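Local coordinates for protein acetyltransferase (Escherichia coli, PDB 7BYY) that acetylates aminoacyl-tRNAs, probably with acetyl-CoA as acetyl donor, acting as the toxin of a toxin-antitoxin system, at residues A[13-18]-A[55-60]; A[72-77]-A[99-104]. The protein carries 1 engineered substitution. All coordinates share one frame; numbering follows the deposited sequence.

Contact 1 (A[13-18]-A[55-60])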
loop_
_atom_site.group_PDB
_atom_site.type_symbol
_atom_site.label_atom_id
_atom_site.label_comp_id
_atom_site.label_asym_id
_atom_site.label_seq_id
_atom_site.Cartn_x
_atom_site.Cartn_y
_atom_site.Cartn_z
ATOM N N VAL A 13 -20.135 8.797 -18.305
ATOM C CA VAL A 13 -18.802 8.220 -18.209
ATOM C C VAL A 13 -18.787 7.226 -17.056
ATOM O O VAL A 13 -19.550 7.345 -16.091
ATOM C CB VAL A 13 -17.711 9.296 -18.026
ATOM C CG1 VAL A 13 -17.875 10.395 -19.064
ATOM C CG2 VAL A 13 -17.748 9.872 -16.618
ATOM N N LEU A 14 -17.910 6.231 -17.168
ATOM C CA LEU A 14 -17.794 5.172 -16.179
ATOM C C LEU A 14 -16.365 5.094 -15.663
ATOM O O LEU A 14 -15.406 5.342 -16.399
ATOM C CB LEU A 14 -18.207 3.812 -16.761
ATOM C CG LEU A 14 -19.587 3.734 -17.420
ATOM C CD1 LEU A 14 -19.874 2.320 -17.903
ATOM C CD2 LEU A 14 -20.672 4.214 -16.464
ATOM N N SER A 15 -16.235 4.753 -14.384
ATOM C CA SER A 15 -14.941 4.537 -13.754
ATOM C C SER A 15 -14.700 3.038 -13.623
ATOM O O SER A 15 -15.543 2.315 -13.081
ATOM C CB SER A 15 -14.881 5.213 -12.383
ATOM O OG SER A 15 -13.572 5.156 -11.841
ATOM N N CYS A 16 -13.559 2.575 -14.128
ATOM C CA CYS A 16 -13.238 1.156 -14.128
ATOM C C CYS A 16 -11.789 0.953 -13.720
ATOM O O CYS A 16 -10.919 1.751 -14.079
ATOM C CB CYS A 16 -13.462 0.522 -15.512
ATOM S SG CYS A 16 -15.019 0.957 -16.330
ATOM N N ASN A 17 -11.539 -0.113 -12.963
ATOM C CA ASN A 17 -10.180 -0.605 -12.788
ATOM C C ASN A 17 -9.724 -1.236 -14.095
ATOM O O ASN A 17 -10.320 -2.215 -14.554
ATOM C CB ASN A 17 -10.117 -1.621 -11.651
ATOM C CG ASN A 17 -9.977 -0.970 -10.294
ATOM O OD1 ASN A 17 -10.968 -0.717 -9.611
ATOM N ND2 ASN A 17 -8.740 -0.697 -9.891
ATOM N N TYR A 18 -8.687 -0.670 -14.703
ATOM C CA TYR A 18 -8.290 -1.108 -16.035
ATOM C C TYR A 18 -7.850 -2.566 -16.015
ATOM O O TYR A 18 -7.030 -2.972 -15.186
ATOM C CB TYR A 18 -7.163 -0.231 -16.579
ATOM C CG TYR A 18 -6.567 -0.794 -17.844
ATOM C CD1 TYR A 18 -5.329 -1.423 -17.830
ATOM C CD2 TYR A 18 -7.256 -0.727 -19.049
ATOM C CE1 TYR A 18 -4.786 -1.957 -18.982
ATOM C CE2 TYR A 18 -6.723 -1.258 -20.205
ATOM C CZ TYR A 18 -5.487 -1.871 -20.165
ATOM O OH TYR A 18 -4.946 -2.402 -21.310
ATOM N N ALA A 55 -1.369 -0.084 -10.427
ATOM C CA ALA A 55 -2.787 -0.216 -10.716
ATOM C C ALA A 55 -3.241 0.980 -11.540
ATOM O O ALA A 55 -2.660 2.065 -11.457
ATOM C CB ALA A 55 -3.617 -0.312 -9.437
ATOM N N ALA A 56 -4.285 0.774 -12.338
ATOM C CA ALA A 56 -4.761 1.789 -13.265
ATOM C C ALA A 56 -6.252 2.021 -13.083
ATOM O O ALA A 56 -7.028 1.072 -12.927
ATOM C CB ALA A 56 -4.475 1.392 -14.719
ATOM N N LYS A 57 -6.643 3.292 -13.105
ATOM C CA LYS A 57 -8.039 3.706 -13.098
ATOM C C LYS A 57 -8.362 4.350 -14.437
ATOM O O LYS A 57 -7.635 5.240 -14.893
ATOM C CB LYS A 57 -8.317 4.683 -11.956
ATOM C CG LYS A 57 -8.914 4.033 -10.727
ATOM C CD LYS A 57 -10.350 3.602 -10.977
ATOM C CE LYS A 57 -10.733 2.441 -10.074
ATOM N NZ LYS A 57 -10.254 2.657 -8.681
ATOM N N ALA A 58 -9.447 3.902 -15.063
ATOM C CA ALA A 58 -9.814 4.343 -16.400
ATOM C C ALA A 58 -11.126 5.116 -16.374
ATOM O O ALA A 58 -12.004 4.860 -15.545
ATOM C CB ALA A 58 -9.936 3.153 -17.359
ATOM N N LEU A 59 -11.244 6.068 -17.296
ATOM C CA LEU A 59 -12.485 6.792 -17.549
ATOM C C LEU A 59 -12.967 6.413 -18.942
ATOM O O LEU A 59 -12.376 6.828 -19.944
ATOM C CB LEU A 59 -12.280 8.299 -17.433
ATOM C CG LEU A 59 -12.639 8.912 -16.084
ATOM C CD1 LEU A 59 -12.863 10.408 -16.226
ATOM C CD2 LEU A 59 -13.863 8.227 -15.499
ATOM N N ILE A 60 -14.039 5.631 -19.003
ATOM C CA ILE A 60 -14.569 5.109 -20.255
ATOM C C ILE A 60 -15.893 5.797 -20.552
ATOM O O ILE A 60 -16.694 6.045 -19.643
ATOM C CB ILE A 60 -14.743 3.579 -20.190
ATOM C CG1 ILE A 60 -13.446 2.916 -19.714
ATOM C CG2 ILE A 60 -15.177 3.024 -21.541
ATOM C CD1 ILE A 60 -12.230 3.275 -20.545
#

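Contact 2 (A[72-77]-A[99-104])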
loop_
_atom_site.group_PDB
_atom_site.type_symbol
_atom_site.label_atom_id
_atom_site.label_comp_id
_atom_site.label_asym_id
_atom_site.label_seq_id
_atom_site.Cartn_x
_atom_site.Cartn_y
_atom_site.Cartn_z
ATOM N N THR A 72 -2.548 5.930 -13.197
ATOM C CA THR A 72 -1.767 4.823 -12.663
ATOM C C THR A 72 -1.101 5.225 -11.353
ATOM O O THR A 72 -0.708 6.379 -11.161
ATOM C CB THR A 72 -0.699 4.354 -13.656
ATOM O OG1 THR A 72 0.149 5.452 -14.005
ATOM C CG2 THR A 72 -1.347 3.799 -14.919
ATOM N N PHE A 73 -0.966 4.250 -10.455
ATOM C CA PHE A 73 -0.467 4.520 -9.115
ATOM C C PHE A 73 0.162 3.253 -8.551
ATOM O O PHE A 73 -0.219 2.139 -8.921
ATOM C CB PHE A 73 -1.589 5.020 -8.202
ATOM C CG PHE A 73 -2.830 4.177 -8.256
ATOM C CD1 PHE A 73 -3.780 4.377 -9.245
ATOM C CD2 PHE A 73 -3.047 3.182 -7.316
ATOM C CE1 PHE A 73 -4.923 3.601 -9.298
ATOM C CE2 PHE A 73 -4.189 2.406 -7.362
ATOM C CZ PHE A 73 -5.129 2.616 -8.355
ATOM N N THR A 74 1.137 3.440 -7.662
ATOM C CA THR A 74 1.872 2.350 -7.031
ATOM C C THR A 74 1.949 2.596 -5.529
ATOM O O THR A 74 1.433 3.589 -5.010
ATOM C CB THR A 74 3.292 2.214 -7.602
ATOM O OG1 THR A 74 4.125 3.251 -7.065
ATOM C CG2 THR A 74 3.290 2.319 -9.116
ATOM N N ALA A 75 2.605 1.679 -4.827
ATOM C CA ALA A 75 2.945 1.883 -3.427
ATOM C C ALA A 75 4.326 2.517 -3.324
ATOM O O ALA A 75 5.207 2.268 -4.151
ATOM C CB ALA A 75 2.909 0.563 -2.654
ATOM N N TYR A 76 4.509 3.345 -2.300
ATOM C CA TYR A 76 5.713 4.155 -2.203
ATOM C C TYR A 76 5.932 4.544 -0.749
ATOM O O TYR A 76 4.995 4.581 0.051
ATOM C CB TYR A 76 5.608 5.399 -3.093
ATOM C CG TYR A 76 6.923 6.078 -3.393
ATOM C CD1 TYR A 76 8.048 5.340 -3.733
ATOM C CD2 TYR A 76 7.035 7.461 -3.350
ATOM C CE1 TYR A 76 9.251 5.963 -4.013
ATOM C CE2 TYR A 76 8.231 8.092 -3.631
ATOM C CZ TYR A 76 9.336 7.339 -3.960
ATOM O OH TYR A 76 10.530 7.964 -4.238
ATOM N N SER A 77 7.189 4.832 -0.417
ATOM C CA SER A 77 7.553 5.243 0.930
ATOM C C SER A 77 8.540 6.398 0.853
ATOM O O SER A 77 9.404 6.429 -0.028
ATOM C CB SER A 77 8.157 4.081 1.734
ATOM O OG SER A 77 9.414 3.685 1.209
ATOM N N ARG A 99 1.657 6.620 -4.255
ATOM C CA ARG A 99 2.194 7.561 -5.227
ATOM C C ARG A 99 1.322 7.584 -6.475
ATOM O O ARG A 99 1.013 6.533 -7.045
ATOM C CB ARG A 99 3.633 7.215 -5.610
ATOM C CG ARG A 99 4.181 8.130 -6.695
ATOM C CD ARG A 99 5.620 7.823 -7.038
ATOM N NE ARG A 99 5.843 6.393 -7.193
ATOM C CZ ARG A 99 6.831 5.865 -7.907
ATOM N NH1 ARG A 99 7.687 6.660 -8.540
ATOM N NH2 ARG A 99 6.960 4.543 -7.987
ATOM N N LEU A 100 0.928 8.786 -6.889
ATOM C CA LEU A 100 0.267 8.997 -8.171
ATOM C C LEU A 100 1.351 9.262 -9.208
ATOM O O LEU A 100 2.025 10.296 -9.162
ATOM C CB LEU A 100 -0.720 10.159 -8.087
ATOM C CG LEU A 100 -1.688 10.312 -9.260
ATOM C CD1 LEU A 100 -2.557 9.080 -9.370
ATOM C CD2 LEU A 100 -2.545 11.554 -9.099
ATOM N N VAL A 101 1.537 8.323 -10.131
ATOM C CA VAL A 101 2.628 8.432 -11.091
ATOM C C VAL A 101 2.176 8.971 -12.445
ATOM O O VAL A 101 3.015 9.476 -13.205
ATOM C CB VAL A 101 3.350 7.078 -11.261
ATOM C CG1 VAL A 101 3.582 6.432 -9.903
ATOM C CG2 VAL A 101 2.564 6.154 -12.165
ATOM N N MET A 102 0.884 8.903 -12.759
ATOM C CA MET A 102 0.404 9.378 -14.047
ATOM C C MET A 102 -1.089 9.641 -13.962
ATOM O O MET A 102 -1.828 8.858 -13.359
ATOM C CB MET A 102 0.692 8.367 -15.160
ATOM C CG MET A 102 1.836 8.761 -16.064
ATOM S SD MET A 102 2.239 7.472 -17.251
ATOM C CE MET A 102 2.767 6.159 -16.150
ATOM N N LEU A 103 -1.521 10.743 -14.569
ATOM C CA LEU A 103 -2.947 10.997 -14.748
ATOM C C LEU A 103 -3.093 11.909 -15.954
ATOM O O LEU A 103 -2.688 13.075 -15.904
ATOM C CB LEU A 103 -3.563 11.615 -13.498
ATOM C CG LEU A 103 -4.862 12.403 -13.680
ATOM C CD1 LEU A 103 -5.986 11.493 -14.123
ATOM C CD2 LEU A 103 -5.239 13.104 -12.391
ATOM N N GLY A 104 -3.645 11.374 -17.026
ATOM C CA GLY A 104 -3.832 12.134 -18.249
ATOM C C GLY A 104 -5.242 11.994 -18.775
ATOM O O GLY A 104 -5.845 10.925 -18.691
#

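Contact 1 (A[13-18]-A[55-60])
Leu14 and Cys16 pair with Ile60 and Ala58 as hydrogen-bonded antiparallel pairs, the two strand axes approaching to 4.7 Å with their directions 158° apart. This is one border of the central sheet of the GNAT fold: strand 13-17 is its outermost strand within the chain, and 55-61 is the next one in. Each hydrogen-bonded pair closes with two bonds, among them Leu14 N to Ile60 O at 2.8 Å and Ala58 N to Cys16 O at 2.8 Å. A fifth bond, Tyr18 N to Ala56 O, carries the pairing to the end of the segment.

The side chains divide between two faces. On that of Leu14, Cys16, Ala58 and Ile60, Cys16 SG rests against Ile60 CG1 at 4.2 Å. Ser15, Asn17, Lys57 and Leu59 share the other, where helix 114-132 is touched by Ser15 at Asp121, by Lys57 at His125 and by Leu59 at Leu118. Leu59 turns its CD2 branch back across the strand, toward the Leu14 carbonyl and the CG2 methyl of Val13.

Tyr18 touches Ala56 through its CB, 3.6 Å from Ala56 CB. A chi1 of 170° puts CG anti to the backbone N, and the ring beyond it meets Leu45 and Lys46 of helix 35-50, while the hydroxyl bonds to Gln27 and to the backbone of Ile22. The Lys57 chain slants across the amide of Asn17, its CE methylene 3.2 Å from Asn17 OD1.

Contact 2 (A[72-77]-A[99-104])
Arg99 lays its guanidinium over one face of the Tyr76 ring, a cation-pi stack with Arg99 CZ 4.5 Å from the ring centroid and the planes 22° apart. NE lies over the ring toward its rim, while nearer the backbone the CB atoms of Tyr76 and Arg99 pack at 3.7 Å. The arginine chain extends from the backbone and then bends at chi3 (46°), which sets NE beside Thr74. From there NH2 donates to Thr74 OG1 at 3.2 Å, the hydroxyl lying at the guanidinium edge and itself donating to Ala75 O. Val101 CG1 lies over the face opposite Tyr76, toward its rim.

The strands themselves pair antiparallel, Thr74 and Arg99 exchanging both backbone bonds. Farther along the register slips by one residue: Val101 N and, weakly, Met102 N both point to Thr72 O, the former at 3.1 Å. This classic beta bulge lies in strand 94-105, where a bulge is a familiar feature of GNAT enzymes.

On the face of Phe73 and Leu100, Phe73 CB meets Leu100 CD1 at 4.3 Å, and the Phe73 ring turns to Phe122 and His125 of helix 114-132. Thr72, beside Met102, faces Phe40 of helix 35-50 instead.

The ring and the hydroxyl would be expected to favour the positive charge of Arg99, and with Val101 they probably restrict the guanidinium's rotation.

How the contacts relate
Both contacts are antiparallel pairings in one sheet, joined where strand 55-61 neighbours strand 67-79: Ala55 N lies 2.9 Å from Phe73 O, a probable hydrogen bond. Both are partly buried. Contact 1, at the border, has a largely buried inner strand and a more exposed edge strand, regularly paired; contact 2, nearer the centre of the chain, buries Thr72, Phe73 and Leu100 but leaves its stacked cation partly exposed. Helix 114-132 packs on one face at both; helix 35-50 meets Thr72 and Met102 in contact 2 but reaches contact 1 through Tyr18. In the second subunit, Pro134 meets Ala55 of contact 1, whereas five residues of contact 2 approach that subunit, Ser77 hydrogen-bonding to its Ser77.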